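Local coordinates for protein sugar-binding transcriptional regulator, LACI family (Escherichia coli K12, PDB 3DBI) that represses transcription of the cryptic asc operon as a sequence-specific DNA-binding regulator of the LacI family, at residues S60-G65 against K92-L97; T69-H74 against Y126-S131; C120-I125 against S143-V148. All coordinates share one frame; numbering follows the deposited sequence.

Contact 1: residues S60-G65 against K92-L97; sequences STQTLG and KGRQLL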
loop_
_atom_site.group_PDB
_atom_site.type_symbol
_atom_site.label_atom_id
_atom_site.label_comp_id
_atom_site.label_asym_id
_atom_site.label_seq_id
_atom_site.Cartn_x
_atom_site.Cartn_y
_atom_site.Cartn_z
ATOM N N SER A 60 8.973 31.165 -15.728
ATOM C CA SER A 60 8.109 30.191 -14.994
ATOM C C SER A 60 6.744 30.042 -15.637
ATOM O O SER A 60 6.185 30.995 -16.179
ATOM C CB SER A 60 7.926 30.585 -13.523
ATOM O OG SER A 60 9.137 30.462 -12.800
ATOM N N THR A 61 6.212 28.831 -15.548
ATOM C CA THR A 61 4.897 28.499 -16.081
ATOM C C THR A 61 3.915 28.209 -14.942
ATOM O O THR A 61 2.732 27.960 -15.190
ATOM C CB THR A 61 4.984 27.252 -16.985
ATOM O OG1 THR A 61 5.748 26.237 -16.317
ATOM C CG2 THR A 61 5.642 27.596 -18.321
ATOM N N GLN A 62 4.426 28.261 -13.709
ATOM C CA GLN A 62 3.718 27.843 -12.489
ATOM C C GLN A 62 3.249 26.389 -12.598
ATOM O O GLN A 62 2.056 26.090 -12.527
ATOM C CB GLN A 62 2.583 28.818 -12.122
ATOM C CG GLN A 62 3.031 30.266 -11.901
ATOM C CD GLN A 62 3.733 30.481 -10.565
ATOM O OE1 GLN A 62 3.102 30.868 -9.580
ATOM N NE2 GLN A 62 5.039 30.229 -10.525
ATOM N N THR A 63 4.218 25.495 -12.784
ATOM C CA THR A 63 3.953 24.091 -13.069
ATOM C C THR A 63 4.967 23.202 -12.367
ATOM O O THR A 63 6.166 23.487 -12.366
ATOM C CB THR A 63 4.001 23.807 -14.588
ATOM O OG1 THR A 63 3.142 24.722 -15.277
ATOM C CG2 THR A 63 3.530 22.405 -14.902
ATOM N N LEU A 64 4.469 22.122 -11.778
ATOM C CA LEU A 64 5.290 21.163 -11.068
ATOM C C LEU A 64 5.173 19.816 -11.750
ATOM O O LEU A 64 4.096 19.436 -12.193
ATOM C CB LEU A 64 4.796 21.050 -9.639
ATOM C CG LEU A 64 5.865 21.014 -8.561
ATOM C CD1 LEU A 64 5.496 22.063 -7.548
ATOM C CD2 LEU A 64 5.988 19.629 -7.932
ATOM N N GLY A 65 6.282 19.091 -11.829
ATOM C CA GLY A 65 6.307 17.801 -12.507
ATOM C C GLY A 65 6.590 16.651 -11.567
ATOM O O GLY A 65 7.366 16.779 -10.617
ATOM N N LYS A 92 0.547 26.476 -3.212
ATOM C CA LYS A 92 1.382 27.468 -3.884
ATOM C C LYS A 92 0.777 27.907 -5.218
ATOM O O LYS A 92 1.357 28.725 -5.932
ATOM C CB LYS A 92 2.814 26.933 -4.069
ATOM C CG LYS A 92 3.629 26.810 -2.771
ATOM C CD LYS A 92 3.955 28.183 -2.172
ATOM C CE LYS A 92 4.915 28.093 -0.993
ATOM N NZ LYS A 92 4.299 27.431 0.182
ATOM N N GLY A 93 -0.393 27.357 -5.538
ATOM C CA GLY A 93 -1.145 27.732 -6.738
ATOM C C GLY A 93 -0.549 27.297 -8.069
ATOM O O GLY A 93 -0.739 27.968 -9.078
ATOM N N ARG A 94 0.165 26.174 -8.082
ATOM C CA ARG A 94 0.743 25.656 -9.328
ATOM C C ARG A 94 0.122 24.333 -9.802
ATOM O O ARG A 94 -0.432 23.569 -9.010
ATOM C CB ARG A 94 2.281 25.591 -9.259
ATOM C CG ARG A 94 2.879 24.910 -8.046
ATOM C CD ARG A 94 4.046 25.716 -7.470
ATOM N NE ARG A 94 5.019 26.120 -8.484
ATOM C CZ ARG A 94 6.045 26.939 -8.261
ATOM N NH1 ARG A 94 6.869 27.244 -9.252
ATOM N NH2 ARG A 94 6.251 27.455 -7.054
ATOM N N GLN A 95 0.196 24.081 -11.104
ATOM C CA GLN A 95 -0.338 22.853 -11.682
ATOM C C GLN A 95 0.610 21.682 -11.454
ATOM O O GLN A 95 1.832 21.841 -11.550
ATOM C CB GLN A 95 -0.563 23.023 -13.179
ATOM C CG GLN A 95 -1.585 24.082 -13.549
ATOM C CD GLN A 95 -1.757 24.233 -15.054
ATOM O OE1 GLN A 95 -1.379 23.350 -15.833
ATOM N NE2 GLN A 95 -2.332 25.356 -15.470
ATOM N N LEU A 96 0.049 20.512 -11.147
ATOM C CA LEU A 96 0.847 19.294 -11.004
ATOM C C LEU A 96 0.661 18.351 -12.198
ATOM O O LEU A 96 -0.434 17.837 -12.435
ATOM C CB LEU A 96 0.551 18.569 -9.684
ATOM C CG LEU A 96 1.410 17.328 -9.392
ATOM C CD1 LEU A 96 2.909 17.667 -9.302
ATOM C CD2 LEU A 96 0.946 16.635 -8.124
ATOM N N LEU A 97 1.749 18.139 -12.938
ATOM C CA LEU A 97 1.767 17.293 -14.140
ATOM C C LEU A 97 2.411 15.943 -13.857
ATOM O O LEU A 97 3.482 15.878 -13.255
ATOM C CB LEU A 97 2.568 17.970 -15.257
ATOM C CG LEU A 97 1.957 18.845 -16.359
ATOM C CD1 LEU A 97 1.288 17.984 -17.412
ATOM C CD2 LEU A 97 0.986 19.891 -15.834
#
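Thr63 to Gly65 and Gln95 to Leu97 are the opening residues of parallel strands 63-68 and 95-100 of a beta-alpha-beta unit, whose crossover is helix 77-91. Leu64 is held through both its backbone N and its backbone O: the N gives a hydrogen bond to Gln95 O at 2.7 Å, and the O receives Leu97 N at 2.8 Å. Gln95 N reaches back to O of Gln62, the residue before strand 63-68, at 3.1 Å.

Arg94 closes this end. Its CG stands between the backbone N and the carbonyl carbon (chi1 50°), and bends at chi2 and chi3 carry the chain across the 60-65 segment. CB presses on Gln62 O at 3.3 Å, while CG and CD both lie against Leu64 CD1, CG at 3.9 Å. Gln62 NE2 sits over one face of the guanidinium, 3.7 Å from NH1, with amide and guanidinium planes 46° apart. Arginine suits the place because its aliphatic stem can lie on Leu64 while its guanidinium still reaches Asp121 and Asp313, with which it forms salt bridges.

This is the first crossover of the N-terminal lobe of a periplasmic-binding-protein fold, and its side chains alternate accordingly. Leu64 and Leu96 turn toward helix 77-91, with Leu96 CD1 3.9 Å from Leu64 CB, as large aliphatic chains should under a helix. On the other face Thr63, beta-branched and at home in an extended strand, sets CG2 3.7 Å from Leu97 CD2. Gly93, with positive phi, ends helix 77-91 in a Schellman motif, a place glycine takes readily. Leu96 and Leu97 also pair antiparallel with a strand of the second subunit, carrying the sheet across the dimer interface.

Contact 2: residues T69-H74 against Y126-S131; sequences TNTLYH and YPRFLS. With PO4 (phosphate ion), chain D.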
loop_
_atom_site.group_PDB
_atom_site.type_symbol
_atom_site.label_atom_id
_atom_site.label_comp_id
_atom_site.label_asym_id
_atom_site.label_seq_id
_atom_site.Cartn_x
_atom_site.Cartn_y
_atom_site.Cartn_z
ATOM N N THR A 69 6.716 6.242 -11.275
ATOM C CA THR A 69 7.642 5.134 -11.504
ATOM C C THR A 69 7.072 3.815 -11.005
ATOM O O THR A 69 6.064 3.790 -10.290
ATOM C CB THR A 69 9.022 5.360 -10.828
ATOM O OG1 THR A 69 8.833 5.658 -9.443
ATOM C CG2 THR A 69 9.789 6.490 -11.503
ATOM N N ASN A 70 7.750 2.726 -11.359
ATOM C CA ASN A 70 7.360 1.376 -10.957
ATOM C C ASN A 70 7.631 1.084 -9.476
ATOM O O ASN A 70 8.187 0.039 -9.124
ATOM C CB ASN A 70 8.074 0.350 -11.846
ATOM C CG ASN A 70 7.307 -0.953 -11.967
ATOM O OD1 ASN A 70 6.125 -1.034 -11.614
ATOM N ND2 ASN A 70 7.978 -1.985 -12.471
ATOM N N THR A 71 7.223 2.015 -8.617
ATOM C CA THR A 71 7.553 1.977 -7.197
ATOM C C THR A 71 6.336 2.183 -6.284
ATOM O O THR A 71 6.494 2.272 -5.064
ATOM C CB THR A 71 8.641 3.019 -6.835
ATOM O OG1 THR A 71 8.262 4.307 -7.336
ATOM C CG2 THR A 71 10.012 2.630 -7.402
ATOM N N LEU A 72 5.135 2.271 -6.858
ATOM C CA LEU A 72 3.916 2.183 -6.037
ATOM C C LEU A 72 3.874 0.778 -5.441
ATOM O O LEU A 72 4.174 -0.175 -6.139
ATOM C CB LEU A 72 2.619 2.501 -6.812
ATOM C CG LEU A 72 2.414 2.588 -8.326
ATOM C CD1 LEU A 72 0.955 2.414 -8.658
ATOM C CD2 LEU A 72 2.924 3.898 -8.895
ATOM N N TYR A 73 3.540 0.663 -4.155
ATOM C CA TYR A 73 3.582 -0.596 -3.357
ATOM C C TYR A 73 4.982 -1.020 -2.876
ATOM O O TYR A 73 5.097 -1.934 -2.053
ATOM C CB TYR A 73 2.828 -1.795 -4.002
ATOM C CG TYR A 73 1.542 -1.429 -4.721
ATOM C CD1 TYR A 73 1.412 -1.631 -6.101
ATOM C CD2 TYR A 73 0.465 -0.859 -4.031
ATOM C CE1 TYR A 73 0.255 -1.280 -6.774
ATOM C CE2 TYR A 73 -0.702 -0.511 -4.695
ATOM C CZ TYR A 73 -0.799 -0.726 -6.068
ATOM O OH TYR A 73 -1.949 -0.383 -6.738
ATOM N N HIS A 74 6.033 -0.361 -3.371
ATOM C CA HIS A 74 7.382 -0.577 -2.835
ATOM C C HIS A 74 7.630 0.373 -1.663
ATOM O O HIS A 74 8.299 1.409 -1.802
ATOM C CB HIS A 74 8.461 -0.429 -3.912
ATOM C CG HIS A 74 9.811 -0.908 -3.472
ATOM N ND1 HIS A 74 10.086 -2.239 -3.235
ATOM C CD2 HIS A 74 10.955 -0.235 -3.208
ATOM C CE1 HIS A 74 11.344 -2.364 -2.850
ATOM N NE2 HIS A 74 11.892 -1.164 -2.825
ATOM N N TYR A 126 11.268 9.402 -7.803
ATOM C CA TYR A 126 11.878 8.291 -7.087
ATOM C C TYR A 126 12.216 7.244 -8.155
ATOM O O TYR A 126 11.370 6.446 -8.539
ATOM C CB TYR A 126 10.926 7.757 -6.007
ATOM C CG TYR A 126 11.323 6.456 -5.319
ATOM C CD1 TYR A 126 12.661 6.052 -5.212
ATOM C CD2 TYR A 126 10.347 5.639 -4.747
ATOM C CE1 TYR A 126 13.009 4.846 -4.574
ATOM C CE2 TYR A 126 10.679 4.449 -4.101
ATOM C CZ TYR A 126 12.009 4.056 -4.016
ATOM O OH TYR A 126 12.329 2.875 -3.371
ATOM N N PRO A 127 13.462 7.268 -8.655
ATOM C CA PRO A 127 13.878 6.429 -9.778
ATOM C C PRO A 127 14.148 4.962 -9.435
ATOM O O PRO A 127 14.915 4.660 -8.518
ATOM C CB PRO A 127 15.154 7.114 -10.265
ATOM C CG PRO A 127 15.697 7.795 -9.070
ATOM C CD PRO A 127 14.550 8.139 -8.177
ATOM N N ARG A 128 13.514 4.067 -10.185
ATOM C CA ARG A 128 13.711 2.630 -10.027
ATOM C C ARG A 128 14.891 2.149 -10.895
ATOM O O ARG A 128 15.726 1.365 -10.437
ATOM C CB ARG A 128 12.386 1.884 -10.317
ATOM C CG ARG A 128 12.450 0.409 -10.786
ATOM C CD ARG A 128 12.942 -0.612 -9.760
ATOM N NE ARG A 128 12.365 -0.397 -8.439
ATOM C CZ ARG A 128 13.069 -0.131 -7.341
ATOM N NH1 ARG A 128 14.404 -0.065 -7.375
ATOM N NH2 ARG A 128 12.424 0.057 -6.195
ATOM N N PHE A 129 14.974 2.640 -12.131
ATOM C CA PHE A 129 16.004 2.183 -13.070
ATOM C C PHE A 129 17.126 3.206 -13.281
ATOM O O PHE A 129 18.303 2.842 -13.301
ATOM C CB PHE A 129 15.386 1.807 -14.420
ATOM C CG PHE A 129 14.426 0.646 -14.365
ATOM C CD1 PHE A 129 14.894 -0.670 -14.424
ATOM C CD2 PHE A 129 13.047 0.867 -14.289
ATOM C CE1 PHE A 129 14.002 -1.752 -14.389
ATOM C CE2 PHE A 129 12.145 -0.206 -14.243
ATOM C CZ PHE A 129 12.624 -1.517 -14.296
ATOM N N LEU A 130 16.760 4.478 -13.427
ATOM C CA LEU A 130 17.706 5.527 -13.822
ATOM C C LEU A 130 18.788 5.804 -12.785
ATOM O O LEU A 130 18.501 6.074 -11.622
ATOM C CB LEU A 130 16.965 6.821 -14.176
ATOM C CG LEU A 130 17.716 7.995 -14.816
ATOM C CD1 LEU A 130 18.491 7.566 -16.054
ATOM C CD2 LEU A 130 16.718 9.081 -15.171
ATOM N N SER A 131 20.033 5.727 -13.240
ATOM C CA SER A 131 21.216 5.868 -12.400
ATOM C C SER A 131 21.328 7.241 -11.785
ATOM O O SER A 131 20.944 8.249 -12.387
ATOM C CB SER A 131 22.484 5.577 -13.219
ATOM O OG SER A 131 23.567 6.434 -12.866
HETATM P P PO4 D . 14.905 0.519 -3.990
HETATM O O1 PO4 D . 14.106 1.492 -4.825
HETATM O O2 PO4 D . 14.226 0.309 -2.662
HETATM O O3 PO4 D . 14.985 -0.808 -4.700
HETATM O O4 PO4 D . 16.285 1.090 -3.772
HETATM O O HOH W 1 9.804 -0.803 -7.154
#
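Arg128 and His74 both send CG anti to the backbone N (chi1 155° and -168°), and Arg128 then bends at chi2 and chi3, so that its guanidinium meets the imidazole beside a bound phosphate. The two flat groups stand nearly perpendicular, 86° apart: Arg128 NH2 comes over one face of the His74 ring, 3.3 Å from CD2. The phosphate, probably taken up from the crystallisation liquor, is held by three side chains of this contact. Arg128 NH2 donates to O1 at 2.6 Å and Arg128 NH1 to O3 at 2.8 Å, the anion lying at the guanidinium edge. His74 NE2 gives a hydrogen bond to O2 at 2.8 Å, and Tyr126 OH adds a weak one to O1. Side chains ending in N-H or O-H donors suit an anion, and these come from two separate loops.

Beneath them runs a chain of hydroxyl hydrogen bonds. Thr71 OG1 donates to Thr69 OG1 at 2.6 Å, and Thr69 OG1 in turn donates to Tyr126 O at 2.8 Å. The other branch of Thr71, CG2, makes a CH-pi contact over the Tyr126 ring, 4.1 Å from its centroid. A water links Asn70 O to Arg128 NE.

Ser193 and Thr195, at the start of helix 194-209 in the other lobe, also bind the phosphate, which places it in the interlobe cleft where LacI-family regulators typically bind effectors. The two segments follow strands 63-68 and 122-125 and lead into helices 77-91 and 132-141, while Glu108 of helix 105-117 accepts the backbone N-H groups of Arg128, Phe129 and Leu130.

Contact 3: residues C120-I125 against S143-V148; sequences CDAIMI and SQPIMV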
loop_
_atom_site.group_PDB
_atom_site.type_symbol
_atom_site.label_atom_id
_atom_site.label_comp_id
_atom_site.label_asym_id
_atom_site.label_seq_id
_atom_site.Cartn_x
_atom_site.Cartn_y
_atom_site.Cartn_z
ATOM N N CYS A 120 8.017 22.513 -16.965
ATOM C CA CYS A 120 7.759 22.498 -15.537
ATOM C C CYS A 120 8.880 23.241 -14.860
ATOM O O CYS A 120 10.040 23.081 -15.228
ATOM C CB CYS A 120 7.759 21.076 -15.001
ATOM S SG CYS A 120 6.399 20.109 -15.544
ATOM N N ASP A 121 8.530 24.041 -13.862
ATOM C CA ASP A 121 9.505 24.733 -13.034
ATOM C C ASP A 121 10.394 23.758 -12.259
ATOM O O ASP A 121 11.550 24.067 -11.983
ATOM C CB ASP A 121 8.791 25.669 -12.056
ATOM C CG ASP A 121 7.872 26.658 -12.754
ATOM O OD1 ASP A 121 6.962 27.185 -12.086
ATOM O OD2 ASP A 121 8.047 26.913 -13.962
ATOM N N ALA A 122 9.841 22.592 -11.921
ATOM C CA ALA A 122 10.536 21.583 -11.120
ATOM C C ALA A 122 9.989 20.171 -11.378
ATOM O O ALA A 122 8.840 20.001 -11.786
ATOM C CB ALA A 122 10.425 21.927 -9.652
ATOM N N ILE A 123 10.822 19.165 -11.130
ATOM C CA ILE A 123 10.464 17.770 -11.362
ATOM C C ILE A 123 10.897 16.944 -10.155
ATOM O O ILE A 123 11.993 17.130 -9.636
ATOM C CB ILE A 123 11.127 17.230 -12.657
ATOM C CG1 ILE A 123 10.523 17.909 -13.884
ATOM C CG2 ILE A 123 10.979 15.706 -12.788
ATOM C CD1 ILE A 123 11.473 18.006 -15.031
HETATM N N MSE A 124 10.027 16.048 -9.696
HETATM C CA MSE A 124 10.363 15.153 -8.598
HETATM C C MSE A 124 10.271 13.719 -9.079
HETATM O O MSE A 124 9.369 13.377 -9.851
HETATM C CB MSE A 124 9.421 15.367 -7.414
HETATM C CG MSE A 124 8.923 16.795 -7.265
HETATM SE SE MSE A 124 7.798 16.966 -5.727
HETATM C CE MSE A 124 9.243 16.930 -4.408
ATOM N N ILE A 125 11.198 12.886 -8.614
ATOM C CA ILE A 125 11.277 11.495 -9.042
ATOM C C ILE A 125 11.846 10.593 -7.934
ATOM O O ILE A 125 12.738 10.994 -7.193
ATOM C CB ILE A 125 12.091 11.365 -10.380
ATOM C CG1 ILE A 125 12.168 9.911 -10.863
ATOM C CG2 ILE A 125 13.492 11.999 -10.251
ATOM C CD1 ILE A 125 12.687 9.741 -12.295
ATOM N N SER A 143 18.342 24.405 -15.598
ATOM C CA SER A 143 18.110 25.336 -14.485
ATOM C C SER A 143 16.896 24.979 -13.609
ATOM O O SER A 143 16.774 25.477 -12.482
ATOM C CB SER A 143 17.974 26.774 -15.001
ATOM O OG SER A 143 16.741 26.971 -15.674
ATOM N N GLN A 144 16.001 24.139 -14.131
ATOM C CA GLN A 144 14.880 23.600 -13.352
ATOM C C GLN A 144 15.345 22.488 -12.411
ATOM O O GLN A 144 15.953 21.512 -12.861
ATOM C CB GLN A 144 13.785 23.057 -14.270
ATOM C CG GLN A 144 13.204 24.076 -15.230
ATOM C CD GLN A 144 13.683 23.884 -16.651
ATOM O OE1 GLN A 144 14.865 23.643 -16.899
ATOM N NE2 GLN A 144 12.757 23.981 -17.601
ATOM N N PRO A 145 15.072 22.636 -11.100
ATOM C CA PRO A 145 15.449 21.627 -10.097
ATOM C C PRO A 145 14.790 20.275 -10.323
ATOM O O PRO A 145 13.575 20.189 -10.442
ATOM C CB PRO A 145 14.949 22.224 -8.775
ATOM C CG PRO A 145 14.758 23.668 -9.041
ATOM C CD PRO A 145 14.415 23.801 -10.488
ATOM N N ILE A 146 15.609 19.238 -10.403
ATOM C CA ILE A 146 15.129 17.873 -10.415
ATOM C C ILE A 146 15.440 17.290 -9.041
ATOM O O ILE A 146 16.603 17.171 -8.666
ATOM C CB ILE A 146 15.787 17.076 -11.553
ATOM C CG1 ILE A 146 15.450 17.734 -12.887
ATOM C CG2 ILE A 146 15.348 15.607 -11.544
ATOM C CD1 ILE A 146 16.557 17.663 -13.884
HETATM N N MSE A 147 14.391 16.974 -8.285
HETATM C CA MSE A 147 14.531 16.450 -6.929
HETATM C C MSE A 147 14.465 14.937 -6.940
HETATM O O MSE A 147 13.641 14.353 -7.643
HETATM C CB MSE A 147 13.441 17.001 -6.013
HETATM C CG MSE A 147 13.246 18.511 -6.069
HETATM SE SE MSE A 147 14.753 19.624 -5.503
HETATM C CE MSE A 147 15.134 18.822 -3.782
ATOM N N VAL A 148 15.330 14.303 -6.154
ATOM C CA VAL A 148 15.438 12.846 -6.139
ATOM C C VAL A 148 15.175 12.324 -4.734
ATOM O O VAL A 148 15.803 12.771 -3.768
ATOM C CB VAL A 148 16.830 12.370 -6.627
ATOM C CG1 VAL A 148 16.868 10.855 -6.763
ATOM C CG2 VAL A 148 17.184 13.021 -7.965
#
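Ile125 and Ile146 meet methyl to methyl, CG2 to CG2 at 4.3 Å, at the centre of an apolar patch on one face of two parallel strands. Ile125 CG2 also lies 4.5 Å from Val148 CG2, and Ile123 CB is 4.4 Å from Ile146 CG1. These strands, 122-125 and 146-149, belong to a beta-alpha-beta unit whose crossover is helix 132-141, in the parallel sheet of the N-terminal lobe. Beta-branched residues fit well here because they favour the extended backbone; Ile123 also packs on Leu115 and Leu116 of helix 105-117. Met124 and Met147, both built as selenomethionine, turn to the opposite face, where Leu308 of helix 297-313 touches both.

The backbones are laced by three hydrogen bonds: Ile123 N to Pro145 O at 3.0 Å, Met147 N to Ile123 O at 2.8 Å, and Ile125 N to Met147 O at 3.0 Å. Pro145 therefore serves the ladder through its O alone, for it has no N-H to offer Asp121 O, the next acceptor back along the strand.

Outward from Pro145 lies Gln144, its CG anti to the carbonyl carbon (chi1 -59°) and its chain bent at chi2. It lies across the backbone of Cys120 and Asp121, with CB against Asp121 O and CG 3.3 Å from Cys120 O, and its side chain also packs on Leu116. An alanine in its place would lack CG and the amide, and would probably leave Cys120 O and Leu116 without their cover, opening a gap at this edge. Beside it, Asp121 O meets Pro145 CD instead of an N-H, at 3.2 Å.

Contacts 1 and 3 are buried strand pairings in one parallel sheet, their centres about 11 Å apart, and neighbouring strands 63-68 and 122-125 join them. Each rests on a ladder of backbone bonds with mostly apolar side chains on the faces, but contact 1 lies at the outer strand and runs on into the second subunit, whereas no other chain touches contact 3. A probable hydrogen bond from Gly65 N to Ala122 O (2.7 Å) ties the two together, beside the Arg94-Asp121 salt bridge. Contact 2, partly buried, lies beyond the C-terminal ends of strands 63-68 and 122-125; there loops replace strands, and polar side chains converging on an anion replace the backbone ladder.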